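Local coordinates for protein NAD_Gly3P_dh, NAD-dependent glycerol-3-phosphate dehydrogenase (Streptosporangium roseum, PDB 5OCM) that acts as an imine reductase that binds NADP(H), probably passing hydride from the nicotinamide ring to a carbon-nitrogen double bond, at residues 124-129 / 150-155; 5-10 / 61-66. All blocks are in the same frame, centred on the assembly; numbering follows the deposited sequence.

Overall arrangement
Both contacts belong to the NADP-binding domain and lean on the same helix, 13-24, but they sit at different depths. Contact 2 is buried among the parallel strands: 5-10 and 61-66 carry neighbouring strands, bound by regular backbone hydrogen bonds and lined with aliphatic side chains. Contact 1, its centre about 16 Å from that of contact 2, is partly buried. It joins two loops, 124-129 and 150-155, that lead into strands 131-136 and 155-160 at the far end of the sheet. One backbone hydrogen bond, donated by the turn glycine Gly127, and sparse apolar packing hold it. Gly10 and Cys66 of contact 2 touch the cofactor, whereas the side chain of Val126 in contact 1 is about 7 Å from it.

Contact 1 of 2, residues 124-129 / 150-155; sequences QVVGTA and RSLGAG
In the NADP-binding domain, the loop before strand 131-136 meets the loop before strand 155-160. A type II beta turn from Val125 to Thr128 presents its third residue, Gly127, to the end of the short 3-10 segment 150-152. Glycine suits that position because its backbone angles (phi 85°) would press a side chain against the preceding carbonyl oxygen. Hydrogen bonds define the turn and the join. Within the turn Val125 O is gripped twice by Thr128, by its backbone N and by its OG1, the hydroxyl lying 2.7 Å from Val125 O, in the carbonyl plane on a lone pair. Across the loops Gly127 N donates to Leu152 O at 2.7 Å, almost straight at hydrogen (170°), although the donor stands above the carbonyl plane. Gly127 CA also makes a CA-H...O contact with Ser151 O, 3.3 Å away, bringing the turn close against the 3-10 backbone.

Apolar contact is thinner. Val126 CG1, anti to its backbone N, faces Leu152 CD2 at 4.3 Å. Helix 13-24 packs against both, with Met14 on Val126 and Leu18 and Phe22 on Leu152. Farther along, the small methyl of Ala154 allows close approach, its CB lying 3.5 Å from Ala129 O.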
loop_
_atom_site.group_PDB
_atom_site.type_symbol
_atom_site.label_atom_id
_atom_site.label_comp_id
_atom_site.label_asym_id
_atom_site.label_seq_id
_atom_site.Cartn_x
_atom_site.Cartn_y
_atom_site.Cartn_z
ATOM N N GLN A 124 -15.256 2.603 -12.586
ATOM C CA GLN A 124 -15.991 3.741 -12.044
ATOM C C GLN A 124 -15.145 5.030 -11.961
ATOM O O GLN A 124 -15.697 6.117 -11.861
ATOM C CB GLN A 124 -16.551 3.447 -10.639
ATOM C CG GLN A 124 -17.385 2.161 -10.481
ATOM C CD GLN A 124 -16.519 0.928 -10.032
ATOM O OE1 GLN A 124 -15.679 0.452 -10.792
ATOM N NE2 GLN A 124 -16.673 0.453 -8.682
ATOM N N VAL A 125 -13.821 4.937 -11.960
ATOM C CA VAL A 125 -12.954 6.082 -11.902
ATOM C C VAL A 125 -12.530 6.572 -13.288
ATOM O O VAL A 125 -12.204 7.753 -13.467
ATOM C CB VAL A 125 -11.754 5.753 -10.948
ATOM C CG1 VAL A 125 -10.671 6.801 -10.996
ATOM C CG2 VAL A 125 -12.269 5.556 -9.531
ATOM N N VAL A 126 -12.592 5.684 -14.281
ATOM C CA VAL A 126 -12.317 6.066 -15.658
ATOM C C VAL A 126 -13.249 7.237 -16.026
ATOM O O VAL A 126 -14.426 7.254 -15.670
ATOM C CB VAL A 126 -12.505 4.892 -16.605
ATOM C CG1 VAL A 126 -12.596 5.338 -18.056
ATOM C CG2 VAL A 126 -11.392 3.910 -16.428
ATOM N N GLY A 127 -12.691 8.215 -16.730
ATOM C CA GLY A 127 -13.417 9.383 -17.146
ATOM C C GLY A 127 -13.471 10.481 -16.104
ATOM O O GLY A 127 -14.125 11.489 -16.309
ATOM N N THR A 128 -12.791 10.314 -14.987
ATOM C CA THR A 128 -12.675 11.341 -13.955
ATOM C C THR A 128 -11.244 11.802 -13.861
ATOM O O THR A 128 -10.292 11.170 -14.332
ATOM C CB THR A 128 -13.150 10.838 -12.560
ATOM O OG1 THR A 128 -12.177 9.935 -11.946
ATOM C CG2 THR A 128 -14.474 10.150 -12.656
ATOM N N ALA A 129 -11.081 12.914 -13.169
ATOM C CA ALA A 129 -9.770 13.530 -13.017
ATOM C C ALA A 129 -8.768 12.629 -12.318
ATOM O O ALA A 129 -7.604 12.668 -12.619
ATOM C CB ALA A 129 -9.837 14.918 -12.347
ATOM N N ARG A 150 -7.247 11.837 -23.152
ATOM C CA ARG A 150 -7.507 12.473 -21.846
ATOM C C ARG A 150 -8.948 12.376 -21.377
ATOM O O ARG A 150 -9.218 12.542 -20.167
ATOM C CB ARG A 150 -7.026 13.947 -21.798
ATOM C CG ARG A 150 -5.511 14.056 -21.622
ATOM C CD ARG A 150 -4.912 15.479 -21.684
ATOM N NE ARG A 150 -5.529 16.232 -20.580
ATOM C CZ ARG A 150 -5.173 16.146 -19.274
ATOM N NH1 ARG A 150 -4.131 15.407 -18.862
ATOM N NH2 ARG A 150 -5.887 16.830 -18.372
ATOM N N SER A 151 -9.902 12.052 -22.252
ATOM C CA SER A 151 -11.255 11.767 -21.809
ATOM C C SER A 151 -11.345 10.646 -20.795
ATOM O O SER A 151 -12.284 10.588 -20.006
ATOM C CB SER A 151 -12.163 11.412 -23.003
ATOM O OG SER A 151 -12.300 12.566 -23.819
ATOM N N LEU A 152 -10.386 9.723 -20.861
ATOM C CA LEU A 152 -10.361 8.565 -19.956
ATOM C C LEU A 152 -9.828 8.931 -18.575
ATOM O O LEU A 152 -10.098 8.235 -17.601
ATOM C CB LEU A 152 -9.553 7.447 -20.536
ATOM C CG LEU A 152 -9.947 6.993 -21.939
ATOM C CD1 LEU A 152 -9.032 5.897 -22.438
ATOM C CD2 LEU A 152 -11.415 6.550 -21.973
ATOM N N GLY A 153 -9.107 10.032 -18.480
ATOM C CA GLY A 153 -8.514 10.466 -17.214
ATOM C C GLY A 153 -7.488 11.546 -17.339
ATOM O O GLY A 153 -6.644 11.518 -18.241
ATOM N N ALA A 154 -7.529 12.478 -16.401
ATOM C CA ALA A 154 -6.537 13.558 -16.405
ATOM C C ALA A 154 -5.143 13.070 -16.065
ATOM O O ALA A 154 -4.194 13.735 -16.367
ATOM C CB ALA A 154 -6.927 14.697 -15.443
ATOM N N GLY A 155 -5.012 11.902 -15.470
ATOM C CA GLY A 155 -3.732 11.282 -15.185
ATOM C C GLY A 155 -3.134 10.495 -16.321
ATOM O O GLY A 155 -2.258 9.689 -16.118
#

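Contact 2 of 2, residues 5-10 / 61-66; sequences DVTVLG and PLVVVC. With NAP (NADP nicotinamide-adenine-dinucleotide phosphate), chain G.
Two parallel strands form a gently twisted hydrogen-bonded layer, with Thr7, Leu9, Val63 and Val65 on one face and Val8 and Val64 on the other. Strand 29-32 borders 6-9 along its other edge, and 88-91 flanks 62-65. Helix 13-24 covers Val6 and Val8 through Phe22.

The short strand axes are 20° from parallel, and four nearly straight backbone bonds join them. Val64 bonds to strand 6-9 through both its N and its O: its N donates to Thr7 O at 2.8 Å, and its O receives Leu9 N, almost along the C=O axis. Farther on, Cys66 N donates to Leu9 O at 2.9 Å.

Valine and leucine fill the faces, their branched carbons packing without polar cost. Val6 CG2, anti to its backbone N, meets Leu62 CD2 alongside and Val64 CG2, each 4.0 Å away. On the face of Thr7, Leu9 crosses Val63 obliquely, its CD1 reaching Val63 CG1 at 3.8 Å. The one hydroxyl there, Thr7 OG1, is satisfied by Ser60 OG and Ala56 O.

At the C-terminal ends Gly10 has phi 109°, and a CB there would clash with Cys66 O, which calls for glycine. Its CA comes 3.8 Å from NAP O3B, while Cys66 SG, anti to its backbone N, lies 3.4 Å from NAP O4D, consistent with a GxGxxG-type dinucleotide-binding turn beginning at Gly10. That turn, leading strand 6-9 into helix 13-24, and the parallel order 29-32, 6-9, 62-65, 88-91 are characteristic of the Rossmann fold.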
loop_
_atom_site.group_PDB
_atom_site.type_symbol
_atom_site.label_atom_id
_atom_site.label_comp_id
_atom_site.label_asym_id
_atom_site.label_seq_id
_atom_site.Cartn_x
_atom_site.Cartn_y
_atom_site.Cartn_z
ATOM N N ASP A 5 -15.373 9.473 -34.066
ATOM C CA ASP A 5 -14.061 9.949 -33.616
ATOM C C ASP A 5 -13.213 8.833 -33.007
ATOM O O ASP A 5 -11.996 8.866 -33.106
ATOM C CB ASP A 5 -14.250 11.054 -32.559
ATOM C CG ASP A 5 -15.014 12.244 -33.084
ATOM O OD1 ASP A 5 -14.729 12.698 -34.172
ATOM O OD2 ASP A 5 -15.920 12.711 -32.406
ATOM N N VAL A 6 -13.879 7.867 -32.352
ATOM C CA VAL A 6 -13.198 6.816 -31.627
ATOM C C VAL A 6 -14.044 5.547 -31.627
ATOM O O VAL A 6 -15.252 5.613 -31.564
ATOM C CB VAL A 6 -12.779 7.293 -30.199
ATOM C CG1 VAL A 6 -13.962 7.596 -29.398
ATOM C CG2 VAL A 6 -11.968 6.231 -29.481
ATOM N N THR A 7 -13.389 4.409 -31.795
ATOM C CA THR A 7 -13.962 3.068 -31.707
ATOM C C THR A 7 -13.413 2.348 -30.456
ATOM O O THR A 7 -12.219 2.440 -30.180
ATOM C CB THR A 7 -13.651 2.255 -32.971
ATOM O OG1 THR A 7 -14.433 2.814 -34.063
ATOM C CG2 THR A 7 -14.018 0.789 -32.792
ATOM N N VAL A 8 -14.304 1.675 -29.708
ATOM C CA VAL A 8 -13.925 0.799 -28.652
ATOM C C VAL A 8 -14.320 -0.640 -29.042
ATOM O O VAL A 8 -15.513 -0.924 -29.345
ATOM C CB VAL A 8 -14.570 1.168 -27.304
ATOM C CG1 VAL A 8 -14.172 0.165 -26.212
ATOM C CG2 VAL A 8 -14.177 2.598 -26.922
ATOM N N LEU A 9 -13.316 -1.526 -29.081
ATOM C CA LEU A 9 -13.516 -2.953 -29.258
ATOM C C LEU A 9 -13.330 -3.646 -27.920
ATOM O O LEU A 9 -12.237 -3.612 -27.361
ATOM C CB LEU A 9 -12.509 -3.521 -30.251
ATOM C CG LEU A 9 -12.391 -2.798 -31.587
ATOM C CD1 LEU A 9 -11.299 -3.415 -32.459
ATOM C CD2 LEU A 9 -13.711 -2.802 -32.347
ATOM N N GLY A 10 -14.402 -4.262 -27.436
ATOM C CA GLY A 10 -14.433 -4.970 -26.172
ATOM C C GLY A 10 -15.256 -4.199 -25.164
ATOM O O GLY A 10 -14.890 -3.082 -24.789
ATOM N N PRO A 61 -10.801 7.131 -36.799
ATOM C CA PRO A 61 -9.337 7.221 -36.944
ATOM C C PRO A 61 -8.555 6.735 -35.730
ATOM O O PRO A 61 -7.328 6.616 -35.833
ATOM C CB PRO A 61 -9.092 8.729 -37.105
ATOM C CG PRO A 61 -10.252 9.371 -36.434
ATOM C CD PRO A 61 -11.420 8.458 -36.648
ATOM N N LEU A 62 -9.228 6.480 -34.620
ATOM C CA LEU A 62 -8.607 6.046 -33.354
ATOM C C LEU A 62 -9.401 4.827 -32.895
ATOM O O LEU A 62 -10.626 4.912 -32.727
ATOM C CB LEU A 62 -8.671 7.147 -32.317
ATOM C CG LEU A 62 -8.053 6.890 -30.972
ATOM C CD1 LEU A 62 -6.580 6.792 -31.107
ATOM C CD2 LEU A 62 -8.351 7.938 -29.939
ATOM N N VAL A 63 -8.711 3.700 -32.715
ATOM C CA VAL A 63 -9.344 2.441 -32.378
ATOM C C VAL A 63 -8.711 1.908 -31.100
ATOM O O VAL A 63 -7.507 1.661 -31.037
ATOM C CB VAL A 63 -9.162 1.383 -33.468
ATOM C CG1 VAL A 63 -9.859 0.057 -33.071
ATOM C CG2 VAL A 63 -9.675 1.900 -34.800
ATOM N N VAL A 64 -9.548 1.736 -30.088
ATOM C CA VAL A 64 -9.101 1.346 -28.741
ATOM C C VAL A 64 -9.586 -0.100 -28.513
ATOM O O VAL A 64 -10.771 -0.383 -28.691
ATOM C CB VAL A 64 -9.719 2.240 -27.699
ATOM C CG1 VAL A 64 -9.327 1.789 -26.278
ATOM C CG2 VAL A 64 -9.254 3.671 -27.947
ATOM N N VAL A 65 -8.684 -0.995 -28.075
ATOM C CA VAL A 65 -9.084 -2.349 -27.783
ATOM C C VAL A 65 -8.896 -2.610 -26.296
ATOM O O VAL A 65 -7.812 -2.317 -25.739
ATOM C CB VAL A 65 -8.364 -3.427 -28.651
ATOM C CG1 VAL A 65 -6.941 -3.200 -28.866
ATOM C CG2 VAL A 65 -8.690 -4.838 -28.227
ATOM N N CYS A 66 -9.888 -3.251 -25.689
ATOM C CA CYS A 66 -9.819 -3.598 -24.251
ATOM C C CYS A 66 -10.548 -4.902 -24.043
ATOM O O CYS A 66 -11.729 -4.931 -23.756
ATOM C CB CYS A 66 -10.355 -2.487 -23.409
ATOM S SG CYS A 66 -10.104 -2.795 -21.626
HETATM P PA NAP G . -14.276 -8.572 -18.735
HETATM O O1A NAP G . -15.502 -7.940 -18.078
HETATM O O2A NAP G . -14.138 -9.969 -18.334
HETATM O O5B NAP G . -14.302 -8.430 -20.362
HETATM C C5B NAP G . -13.499 -9.292 -21.162
HETATM C C4B NAP G . -13.734 -8.776 -22.561
HETATM O O4B NAP G . -12.884 -9.408 -23.501
HETATM C C3B NAP G . -15.196 -8.951 -23.082
HETATM O O3B NAP G . -15.611 -7.818 -23.880
HETATM C C2B NAP G . -15.045 -10.215 -23.953
HETATM O O2B NAP G . -16.098 -10.414 -24.914
HETATM C C1B NAP G . -13.697 -9.962 -24.569
HETATM N N9A NAP G . -13.070 -11.149 -25.119
HETATM C C8A NAP G . -12.547 -12.199 -24.478
HETATM N N7A NAP G . -12.051 -13.087 -25.326
HETATM C C5A NAP G . -12.274 -12.588 -26.558
HETATM C C6A NAP G . -11.994 -13.019 -27.916
HETATM N N6A NAP G . -11.349 -14.230 -28.135
HETATM N N1A NAP G . -12.460 -12.270 -28.939
HETATM C C2A NAP G . -13.095 -11.094 -28.742
HETATM N N3A NAP G . -13.369 -10.603 -27.516
HETATM C C4A NAP G . -12.963 -11.321 -26.440
HETATM O O3 NAP G . -12.900 -7.897 -18.352
HETATM P PN NAP G . -12.721 -6.299 -18.009
HETATM O O1N NAP G . -12.766 -6.116 -16.547
HETATM O O2N NAP G . -13.465 -5.438 -19.043
HETATM O O5D NAP G . -11.143 -6.309 -18.360
HETATM C C5D NAP G . -10.746 -6.095 -19.717
HETATM C C4D NAP G . -9.262 -5.791 -19.696
HETATM O O4D NAP G . -9.054 -4.539 -18.912
HETATM C C3D NAP G . -8.459 -6.954 -19.079
HETATM O O3D NAP G . -7.201 -7.122 -19.759
HETATM C C2D NAP G . -8.250 -6.418 -17.653
HETATM O O2D NAP G . -7.134 -6.961 -16.931
HETATM C C1D NAP G . -8.117 -4.897 -17.933
HETATM N N1N NAP G . -8.396 -4.069 -16.777
HETATM C C2N NAP G . -9.549 -4.149 -16.144
HETATM C C3N NAP G . -9.802 -3.365 -15.003
HETATM C C7N NAP G . -11.046 -3.459 -14.203
HETATM O O7N NAP G . -11.044 -2.803 -13.139
HETATM N N7N NAP G . -12.042 -4.200 -14.603
HETATM C C4N NAP G . -8.833 -2.441 -14.577
HETATM C C5N NAP G . -7.678 -2.316 -15.342
HETATM C C6N NAP G . -7.502 -3.149 -16.434
HETATM P P2B NAP G . -17.441 -11.171 -24.467
HETATM O O1X NAP G . -18.277 -10.135 -23.791
HETATM O O2X NAP G . -17.890 -11.680 -25.795
HETATM O O3X NAP G . -16.960 -12.377 -23.657
#